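Local coordinates for uncharacterized protein (Eubacterium rectale, PDB 5COZ) that is of unknown function but is probably an exported lipoprotein with a YycH-like regulatory domain, at residues P224-P229 with S302-L307; K318-V323 with Y344-A349; N40-I45 with S293-V298. All coordinates share one frame; numbering follows the deposited sequence. Where two conformers were deposited one is given.

Interaction 1: P224-P229 with S302-L307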
loop_
_atom_site.group_PDB
_atom_site.type_symbol
_atom_site.label_atom_id
_atom_site.label_comp_id
_atom_site.label_asym_id
_atom_site.label_seq_id
_atom_site.Cartn_x
_atom_site.Cartn_y
_atom_site.Cartn_z
ATOM N N PRO A 224 -2.898 2.250 9.461
ATOM C CA PRO A 224 -3.307 2.350 8.058
ATOM C C PRO A 224 -4.403 1.369 7.686
ATOM O O PRO A 224 -4.431 0.238 8.206
ATOM C CB PRO A 224 -2.019 2.028 7.284
ATOM C CG PRO A 224 -1.293 1.045 8.175
ATOM C CD PRO A 224 -1.594 1.572 9.606
ATOM N N TYR A 225 -5.248 1.758 6.726
ATOM C CA TYR A 225 -6.150 0.765 6.159
ATOM C C TYR A 225 -5.306 -0.309 5.482
ATOM O O TYR A 225 -4.162 -0.065 5.049
ATOM C CB TYR A 225 -7.150 1.368 5.146
ATOM C CG TYR A 225 -7.792 2.637 5.605
ATOM C CD1 TYR A 225 -8.669 2.646 6.681
ATOM C CD2 TYR A 225 -7.573 3.831 4.922
ATOM C CE1 TYR A 225 -9.247 3.844 7.134
ATOM C CE2 TYR A 225 -8.142 5.019 5.353
ATOM C CZ TYR A 225 -8.947 5.021 6.483
ATOM O OH TYR A 225 -9.541 6.191 6.851
ATOM N N SER A 226 -5.872 -1.488 5.398
ATOM C CA SER A 226 -5.195 -2.685 4.948
ATOM C C SER A 226 -4.432 -2.528 3.626
ATOM O O SER A 226 -4.966 -1.985 2.638
ATOM C CB SER A 226 -6.228 -3.799 4.828
ATOM O OG SER A 226 -5.713 -4.933 4.156
ATOM N N ARG A 227 -3.194 -3.037 3.633
ATOM C CA ARG A 227 -2.303 -3.102 2.475
ATOM C C ARG A 227 -2.334 -4.498 1.851
ATOM O O ARG A 227 -1.508 -4.811 1.007
ATOM C CB ARG A 227 -0.885 -2.718 2.881
ATOM C CG ARG A 227 -0.800 -1.229 3.243
ATOM C CD ARG A 227 0.318 -0.963 4.227
ATOM N NE ARG A 227 1.665 -1.244 3.728
ATOM C CZ ARG A 227 2.507 -2.132 4.271
ATOM N NH1 ARG A 227 2.086 -2.971 5.207
ATOM N NH2 ARG A 227 3.767 -2.205 3.854
ATOM N N CYS A 228 -3.317 -5.322 2.240
ATOM C CA CYS A 228 -3.489 -6.638 1.686
ATOM C C CYS A 228 -3.957 -6.565 0.236
ATOM O O CYS A 228 -4.790 -5.729 -0.116
ATOM C CB CYS A 228 -4.508 -7.428 2.507
ATOM S SG CYS A 228 -3.902 -7.939 4.116
ATOM N N PRO A 229 -3.589 -7.571 -0.547
ATOM C CA PRO A 229 -4.204 -7.738 -1.879
ATOM C C PRO A 229 -5.723 -7.953 -1.786
ATOM O O PRO A 229 -6.263 -8.314 -0.730
ATOM C CB PRO A 229 -3.578 -9.056 -2.370
ATOM C CG PRO A 229 -2.237 -9.103 -1.680
ATOM C CD PRO A 229 -2.556 -8.590 -0.282
ATOM N N SER A 302 2.625 -6.530 10.263
ATOM C CA SER A 302 2.054 -5.191 10.226
ATOM C C SER A 302 0.697 -5.132 10.878
ATOM O O SER A 302 -0.157 -5.974 10.607
ATOM C CB SER A 302 1.928 -4.774 8.751
ATOM O OG SER A 302 1.341 -3.489 8.585
ATOM N N LEU A 303 0.469 -4.098 11.698
ATOM C CA LEU A 303 -0.820 -3.811 12.325
ATOM C C LEU A 303 -1.604 -2.929 11.368
ATOM O O LEU A 303 -1.117 -1.848 11.011
ATOM C CB LEU A 303 -0.616 -3.115 13.686
ATOM C CG LEU A 303 -1.867 -2.592 14.358
ATOM C CD1 LEU A 303 -2.851 -3.758 14.675
ATOM C CD2 LEU A 303 -1.463 -1.829 15.652
ATOM N N GLU A 304 -2.777 -3.390 10.936
ATOM C CA GLU A 304 -3.541 -2.644 9.941
ATOM C C GLU A 304 -5.008 -2.650 10.288
ATOM O O GLU A 304 -5.456 -3.451 11.098
ATOM C CB GLU A 304 -3.336 -3.237 8.524
ATOM C CG GLU A 304 -1.852 -3.353 8.179
ATOM C CD GLU A 304 -1.518 -3.865 6.796
ATOM O OE1 GLU A 304 -2.459 -4.235 6.058
ATOM O OE2 GLU A 304 -0.309 -4.001 6.484
ATOM N N TYR A 305 -5.779 -1.761 9.641
ATOM C CA TYR A 305 -7.224 -1.756 9.794
ATOM C C TYR A 305 -7.847 -2.371 8.558
ATOM O O TYR A 305 -7.741 -1.814 7.456
ATOM C CB TYR A 305 -7.738 -0.312 9.950
ATOM C CG TYR A 305 -7.933 0.164 11.370
ATOM C CD1 TYR A 305 -8.667 -0.586 12.286
ATOM C CD2 TYR A 305 -7.475 1.411 11.774
ATOM C CE1 TYR A 305 -8.943 -0.103 13.571
ATOM C CE2 TYR A 305 -7.753 1.911 13.052
ATOM C CZ TYR A 305 -8.494 1.154 13.943
ATOM O OH TYR A 305 -8.784 1.661 15.189
HETATM N N MSE A 306 -8.539 -3.493 8.744
HETATM C CA MSE A 306 -9.211 -4.137 7.621
HETATM C C MSE A 306 -10.661 -3.673 7.571
HETATM O O MSE A 306 -11.297 -3.501 8.615
HETATM C CB MSE A 306 -9.141 -5.658 7.737
HETATM C CG MSE A 306 -9.766 -6.344 6.532
HETATM SE SE MSE A 306 -9.248 -8.202 6.412
HETATM C CE MSE A 306 -7.527 -7.956 5.624
ATOM N N LEU A 307 -11.145 -3.453 6.344
ATOM C CA LEU A 307 -12.535 -3.102 6.133
ATOM C C LEU A 307 -13.339 -4.289 5.680
ATOM O O LEU A 307 -12.900 -5.062 4.813
ATOM C CB LEU A 307 -12.671 -2.015 5.110
ATOM C CG LEU A 307 -12.052 -0.687 5.465
ATOM C CD1 LEU A 307 -12.629 0.280 4.647
ATOM C CD2 LEU A 307 -12.426 -0.227 6.846
#
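Glu-304 grips Arg-227 with both carboxylate oxygens, and its 87 Å² of buried surface is the largest share of any residue in this contact. OE1 of Glu-304 accepts the backbone N of Arg-227 in a nearly straight bond of 2.8 Å that arrives from above the carboxylate plane. OE2 of Glu-304 receives NH1 of Arg-227 at 2.9 Å, a salt bridge on the syn side of the carboxylate and at the edge of the guanidinium. The two flat groups are turned 70° apart and the side chains cross at about a right angle. On its anti lone pair the same OE2 accepts the hydroxyl OG of Ser-302 at 2.7 Å, and Tyr-324 OH also bonds OE2. Together these bonds probably limit rotation of the carboxylate. Arg-227 NH1 also bridges to Glu-300.

Tyr-305 and Pro-224 bury nearly equal areas. Pro-224 O accepts Tyr-305 N at 2.8 Å, while Pro-224 CD rests 3.7 Å from Leu-303 O. Tyr-305 O in turn takes Ser-226 N at 2.8 Å, a bent bond with the donor above the carbonyl plane. This makes a single beta bridge, Tyr-225 with Tyr-305, between segments whose directions differ by 86°, after which the loop turns off through the ST turn of Ser-226. Beyond it, Cys-228 SG packs 3.9 Å from CE of Met-306, a selenomethionine.

The loop takes up the edge of strand 295-311 on which Leu-303 bonds Asn-50, while strand 314-330 holds the other edge through Val-320 and Val-322. Tyr-225 bonds Pro-218, tying strand 211-220 of the second sheet to this one.

Interaction 2: K318-V323 with Y344-A349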
loop_
_atom_site.group_PDB
_atom_site.type_symbol
_atom_site.label_atom_id
_atom_site.label_comp_id
_atom_site.label_asym_id
_atom_site.label_seq_id
_atom_site.Cartn_x
_atom_site.Cartn_y
_atom_site.Cartn_z
ATOM N N LYS A 318 -11.810 -3.069 11.524
ATOM C CA LYS A 318 -11.323 -3.826 12.679
ATOM C C LYS A 318 -9.841 -4.027 12.533
ATOM O O LYS A 318 -9.360 -4.203 11.399
ATOM C CB LYS A 318 -12.020 -5.208 12.754
ATOM C CG LYS A 318 -13.547 -5.079 12.955
ATOM C CD LYS A 318 -14.232 -6.440 13.092
ATOM C CE LYS A 318 -13.950 -7.074 14.447
ATOM N NZ LYS A 318 -14.493 -8.460 14.546
ATOM N N PRO A 319 -9.083 -4.045 13.638
ATOM C CA PRO A 319 -7.635 -4.228 13.498
ATOM C C PRO A 319 -7.275 -5.670 13.210
ATOM O O PRO A 319 -7.885 -6.618 13.754
ATOM C CB PRO A 319 -7.089 -3.812 14.875
ATOM C CG PRO A 319 -8.224 -4.161 15.841
ATOM C CD PRO A 319 -9.473 -3.817 15.051
ATOM N N VAL A 320 -6.248 -5.821 12.387
ATOM C CA VAL A 320 -5.692 -7.118 12.030
ATOM C C VAL A 320 -4.175 -7.048 12.125
ATOM O O VAL A 320 -3.575 -5.979 11.942
ATOM C CB VAL A 320 -6.126 -7.583 10.590
ATOM C CG1 VAL A 320 -7.626 -7.836 10.542
ATOM C CG2 VAL A 320 -5.698 -6.599 9.489
ATOM N N TRP A 321 -3.551 -8.206 12.373
ATOM C CA TRP A 321 -2.119 -8.391 12.190
ATOM C C TRP A 321 -1.920 -9.126 10.874
ATOM O O TRP A 321 -2.516 -10.198 10.688
ATOM C CB TRP A 321 -1.513 -9.203 13.338
ATOM C CG TRP A 321 -1.313 -8.445 14.608
ATOM C CD1 TRP A 321 -1.988 -8.620 15.781
ATOM C CD2 TRP A 321 -0.282 -7.484 14.874
ATOM N NE1 TRP A 321 -1.460 -7.801 16.762
ATOM C CE2 TRP A 321 -0.395 -7.114 16.238
ATOM C CE3 TRP A 321 0.723 -6.892 14.090
ATOM C CZ2 TRP A 321 0.466 -6.186 16.842
ATOM C CZ3 TRP A 321 1.592 -5.978 14.692
ATOM C CH2 TRP A 321 1.453 -5.629 16.048
ATOM N N VAL A 322 -1.154 -8.530 9.950
ATOM C CA VAL A 322 -0.891 -9.137 8.649
ATOM C C VAL A 322 0.540 -9.621 8.648
ATOM O O VAL A 322 1.438 -8.871 9.047
ATOM C CB VAL A 322 -1.126 -8.151 7.475
ATOM C CG1 VAL A 322 -1.007 -8.904 6.146
ATOM C CG2 VAL A 322 -2.509 -7.502 7.586
ATOM N N VAL A 323 0.772 -10.858 8.191
ATOM C CA VAL A 323 2.115 -11.387 8.011
ATOM C C VAL A 323 2.333 -11.572 6.523
ATOM O O VAL A 323 1.635 -12.343 5.877
ATOM C CB VAL A 323 2.361 -12.715 8.777
ATOM C CG1 VAL A 323 3.797 -13.219 8.561
ATOM C CG2 VAL A 323 2.083 -12.525 10.263
ATOM N N TYR A 344 0.572 -13.904 1.945
ATOM C CA TYR A 344 0.290 -13.234 3.205
ATOM C C TYR A 344 -0.732 -14.039 3.991
ATOM O O TYR A 344 -1.496 -14.837 3.429
ATOM C CB TYR A 344 -0.204 -11.779 2.960
ATOM C CG TYR A 344 -1.580 -11.734 2.343
ATOM C CD1 TYR A 344 -1.772 -11.990 0.988
ATOM C CD2 TYR A 344 -2.693 -11.411 3.105
ATOM C CE1 TYR A 344 -3.055 -12.027 0.431
ATOM C CE2 TYR A 344 -3.969 -11.391 2.550
ATOM C CZ TYR A 344 -4.147 -11.711 1.221
ATOM O OH TYR A 344 -5.425 -11.706 0.731
ATOM N N ASP A 345 -0.753 -13.779 5.309
ATOM C CA ASP A 345 -1.722 -14.326 6.237
ATOM C C ASP A 345 -2.287 -13.175 7.055
ATOM O O ASP A 345 -1.618 -12.152 7.238
ATOM C CB ASP A 345 -1.091 -15.400 7.122
ATOM C CG ASP A 345 -1.007 -16.754 6.418
ATOM O OD1 ASP A 345 -2.060 -17.238 5.917
ATOM O OD2 ASP A 345 0.104 -17.343 6.381
ATOM N N VAL A 346 -3.524 -13.324 7.531
ATOM C CA VAL A 346 -4.202 -12.263 8.271
ATOM C C VAL A 346 -4.803 -12.829 9.535
ATOM O O VAL A 346 -5.449 -13.874 9.485
ATOM C CB VAL A 346 -5.309 -11.573 7.426
ATOM C CG1 VAL A 346 -5.882 -10.364 8.170
ATOM C CG2 VAL A 346 -4.792 -11.123 6.065
ATOM N N TYR A 347 -4.610 -12.126 10.644
ATOM C CA TYR A 347 -5.149 -12.505 11.942
ATOM C C TYR A 347 -6.020 -11.415 12.503
ATOM O O TYR A 347 -5.638 -10.252 12.448
ATOM C CB TYR A 347 -3.988 -12.747 12.929
ATOM C CG TYR A 347 -3.166 -13.959 12.586
ATOM C CD1 TYR A 347 -2.161 -13.899 11.618
ATOM C CD2 TYR A 347 -3.341 -15.156 13.275
ATOM C CE1 TYR A 347 -1.429 -15.037 11.277
ATOM C CE2 TYR A 347 -2.605 -16.287 12.954
ATOM C CZ TYR A 347 -1.656 -16.225 11.955
ATOM O OH TYR A 347 -0.958 -17.371 11.696
ATOM N N ASP A 348 -7.136 -11.790 13.112
ATOM C CA ASP A 348 -7.915 -10.842 13.910
ATOM C C ASP A 348 -6.963 -10.342 15.024
ATOM O O ASP A 348 -6.368 -11.166 15.743
ATOM C CB ASP A 348 -9.148 -11.571 14.463
ATOM C CG ASP A 348 -10.048 -10.772 15.389
ATOM O OD1 ASP A 348 -9.512 -9.966 16.196
ATOM O OD2 ASP A 348 -11.279 -11.014 15.367
ATOM N N ALA A 349 -6.779 -9.002 15.157
ATOM C CA ALA A 349 -5.757 -8.558 16.121
ATOM C C ALA A 349 -6.179 -8.751 17.568
ATOM O O ALA A 349 -5.301 -8.816 18.428
ATOM C CB ALA A 349 -5.384 -7.102 15.880
HETATM O O HOH W 1 -13.065 -9.769 16.884
HETATM O O HOH W 2 -10.306 -7.632 14.646
#
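Trp-321 and Tyr-347 exchange backbone hydrogen bonds: Trp-321 N reaches Tyr-347 O at 2.9 Å, and Tyr-347 N reaches Trp-321 O at 2.8 Å. Tyr-347 also presents its ring edge, at CD1, to the carbonyl O of Trp-321. Val-323 and Asp-345 form a second hydrogen-bonded antiparallel pair, with Val-322 and Val-346 as the non-hydrogen-bonded pair between them. The short strand axes run at 146°, so the hairpin arms are well twisted. Past the last regular pair, Ala-349 N still donates to Pro-319 O at 3.0 Å, now from 36° above the carbonyl plane, as the second arm leaves the sheet.

Apolar contacts follow the two faces. CB of Ala-349 touches CD1 of Trp-321 at 3.7 Å and also packs on CB of Pro-319. On the other face, Val-346 CG1, anti to its backbone N, lies 3.7 Å from CB of Val-320.

Polar side chains meet through solvent. Lys-318 NZ stands 4.2 Å from Asp-348 OD2, beyond a salt bridge, and one water spans the gap: it accepts from Lys-318 NZ at 3.0 Å and donates to Asp-348 OD2 at 2.7 Å. The other oxygen, Asp-348 OD1, accepts from the backbone of Tyr-350.

Helix 276-288 packs over the face bearing Trp-321 and Tyr-347, where Lys-286 pairs with Asp-345 and Glu-283 bonds the hydroxyl of Tyr-347. Strand 295-311 flanks 318-323 along its other edge, and its Met-306 touches Val-320 and Val-346.

Interaction 3: N40-I45 with S293-V298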
loop_
_atom_site.group_PDB
_atom_site.type_symbol
_atom_site.label_atom_id
_atom_site.label_comp_id
_atom_site.label_asym_id
_atom_site.label_seq_id
_atom_site.Cartn_x
_atom_site.Cartn_y
_atom_site.Cartn_z
ATOM N N ASN A 40 14.264 -22.748 10.879
ATOM C CA ASN A 40 14.828 -24.047 10.524
ATOM C C ASN A 40 15.413 -23.906 9.114
ATOM O O ASN A 40 15.343 -22.793 8.554
ATOM C CB ASN A 40 13.811 -25.179 10.678
ATOM C CG ASN A 40 12.586 -25.061 9.815
ATOM O OD1 ASN A 40 12.654 -24.744 8.624
ATOM N ND2 ASN A 40 11.437 -25.388 10.376
ATOM N N ASP A 41 15.953 -24.995 8.541
ATOM C CA ASP A 41 16.645 -24.841 7.252
ATOM C C ASP A 41 15.701 -24.550 6.064
ATOM O O ASP A 41 16.192 -24.362 4.950
ATOM C CB ASP A 41 17.548 -26.049 6.957
ATOM C CG ASP A 41 16.852 -27.389 6.890
ATOM O OD1 ASP A 41 15.605 -27.410 6.814
ATOM O OD2 ASP A 41 17.552 -28.419 6.918
ATOM N N LYS A 42 14.384 -24.467 6.293
ATOM C CA LYS A 42 13.449 -24.143 5.207
ATOM C C LYS A 42 12.566 -22.947 5.573
ATOM O O LYS A 42 11.688 -22.602 4.792
ATOM C CB LYS A 42 12.569 -25.368 4.883
ATOM C CG LYS A 42 13.366 -26.551 4.311
ATOM C CD LYS A 42 12.401 -27.614 3.861
ATOM C CE LYS A 42 13.011 -28.929 3.461
ATOM N NZ LYS A 42 12.133 -29.684 2.530
ATOM N N LEU A 43 12.828 -22.286 6.716
ATOM C CA LEU A 43 12.009 -21.183 7.195
ATOM C C LEU A 43 12.858 -20.151 7.891
ATOM O O LEU A 43 13.432 -20.385 8.961
ATOM C CB LEU A 43 10.920 -21.759 8.131
ATOM C CG LEU A 43 9.897 -20.782 8.782
ATOM C CD1 LEU A 43 9.210 -19.906 7.804
ATOM C CD2 LEU A 43 8.842 -21.565 9.565
ATOM N N ASN A 44 12.893 -18.979 7.268
ATOM C CA ASN A 44 13.666 -17.852 7.715
ATOM C C ASN A 44 12.766 -16.646 8.012
ATOM O O ASN A 44 11.694 -16.507 7.405
ATOM C CB ASN A 44 14.634 -17.525 6.592
ATOM C CG ASN A 44 15.561 -16.403 6.869
ATOM O OD1 ASN A 44 16.041 -16.221 7.991
ATOM N ND2 ASN A 44 15.828 -15.636 5.841
ATOM N N ILE A 45 13.212 -15.778 8.893
ATOM C CA ILE A 45 12.513 -14.528 9.186
ATOM C C ILE A 45 13.485 -13.391 8.907
ATOM O O ILE A 45 14.564 -13.362 9.489
ATOM C CB ILE A 45 12.003 -14.487 10.649
ATOM C CG1 ILE A 45 11.013 -15.664 10.914
ATOM C CG2 ILE A 45 11.352 -13.113 10.937
ATOM C CD1 ILE A 45 10.611 -15.788 12.344
ATOM N N SER A 293 5.650 -27.203 0.118
ATOM C CA SER A 293 5.299 -26.331 -0.994
ATOM C C SER A 293 6.454 -25.363 -1.312
ATOM O O SER A 293 6.349 -24.601 -2.272
ATOM C CB SER A 293 4.025 -25.541 -0.683
ATOM O OG SER A 293 2.899 -26.392 -0.749
ATOM N N GLY A 294 7.518 -25.404 -0.510
ATOM C CA GLY A 294 8.705 -24.582 -0.746
ATOM C C GLY A 294 9.236 -23.822 0.452
ATOM O O GLY A 294 8.509 -23.534 1.411
ATOM N N ASP A 295 10.514 -23.414 0.357
ATOM C CA ASP A 295 11.164 -22.644 1.422
ATOM C C ASP A 295 10.456 -21.326 1.645
ATOM O O ASP A 295 9.935 -20.749 0.689
ATOM C CB ASP A 295 12.607 -22.375 1.034
ATOM C CG ASP A 295 13.439 -23.624 0.806
ATOM O OD1 ASP A 295 12.997 -24.736 1.219
ATOM O OD2 ASP A 295 14.538 -23.497 0.233
ATOM N N ILE A 296 10.451 -20.844 2.889
ATOM C CA ILE A 296 9.712 -19.642 3.238
ATOM C C ILE A 296 10.593 -18.599 3.897
ATOM O O ILE A 296 11.468 -18.947 4.687
ATOM C CB ILE A 296 8.506 -20.026 4.160
ATOM C CG1 ILE A 296 7.432 -20.773 3.340
ATOM C CG2 ILE A 296 7.885 -18.769 4.852
ATOM C CD1 ILE A 296 6.358 -21.540 4.184
ATOM N N GLU A 297 10.308 -17.311 3.617
ATOM C CA GLU A 297 10.951 -16.186 4.275
ATOM C C GLU A 297 9.869 -15.192 4.669
ATOM O O GLU A 297 9.187 -14.655 3.793
ATOM C CB GLU A 297 11.998 -15.530 3.376
ATOM C CG GLU A 297 12.690 -14.372 4.079
ATOM C CD GLU A 297 13.821 -13.811 3.252
ATOM O OE1 GLU A 297 14.799 -14.556 3.022
ATOM O OE2 GLU A 297 13.670 -12.683 2.732
ATOM N N VAL A 298 9.728 -14.923 5.971
ATOM C CA VAL A 298 8.765 -13.932 6.484
ATOM C C VAL A 298 9.394 -12.551 6.300
ATOM O O VAL A 298 10.534 -12.346 6.727
ATOM C CB VAL A 298 8.414 -14.216 7.968
ATOM C CG1 VAL A 298 7.546 -13.079 8.554
ATOM C CG2 VAL A 298 7.694 -15.558 8.096
HETATM O O HOH W 3 16.612 -24.541 1.654
HETATM O O HOH W 4 9.199 -24.011 4.299
#
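Leu-43 and Ile-296 lie side by side and point the same way, the first of three bridged pairs between parallel strands whose axes differ by 13°. Chi1 sets Leu-43 CG anti to the backbone N, and chi2 of 53° then places CD1 against Ile-296 CG2 at 3.4 Å, tighter than usual van der Waals contact. Ile-45 and Val-298 repeat the side-by-side placement on this buried face more loosely, CG1 of Ile-45 being 4.2 Å from CB of Val-298.

Asn-44 and Glu-297 pair likewise on the opposite face. In one of two conformers, and so doubtful, Asn-44 ND2 makes a long, bent bond of 3.2 Å to Glu-297 OE1, meeting the oxygen from above the carboxylate plane, with the two planes 86° apart. An alanine in place of Glu-297 would probably leave Asn-44 ND2, in that conformer, without this acceptor and its amide freer to turn.

Beneath these side chains the backbone alternates: Ile-296 N to Lys-42 O, Asn-44 N to Ile-296 O, and Val-298 N to Asn-44 O. Strand 43-50 follows a type I turn from Asn-40 to Leu-43, where Asn-40 OD1 accepts Lys-42 N in an Asx turn. Lys-42 crosses Asp-295 with its aliphatic part, CG lying 3.6 Å from Asp-295 OD1. Nearby, one water donates to Lys-42 O at 2.9 Å and to Gly-294 O at 3.0 Å.

In the fold
All three contacts reach one mixed sheet, with strand 295-311 as the element shared by interactions 1 and 3; in interaction 1 a loop following the other sheet docks on it. Interactions 1 and 2 are near neighbours, their centres about 8 Å apart: Glu-304 O lies 2.8 Å from Val-320 N, a probable hydrogen bond, and Pro-229 CD packs on Tyr-344 CE1. Interaction 3 sits toward the far end of the sheet, its centre about 24 Å from that of interaction 1 and about 20 Å from that of interaction 2. It still touches the latter, Val-298 CG1 being 3.8 Å from Val-323 CG1. The sodium ligands Gln-208 and Asp-210 belong to none of the three contacts.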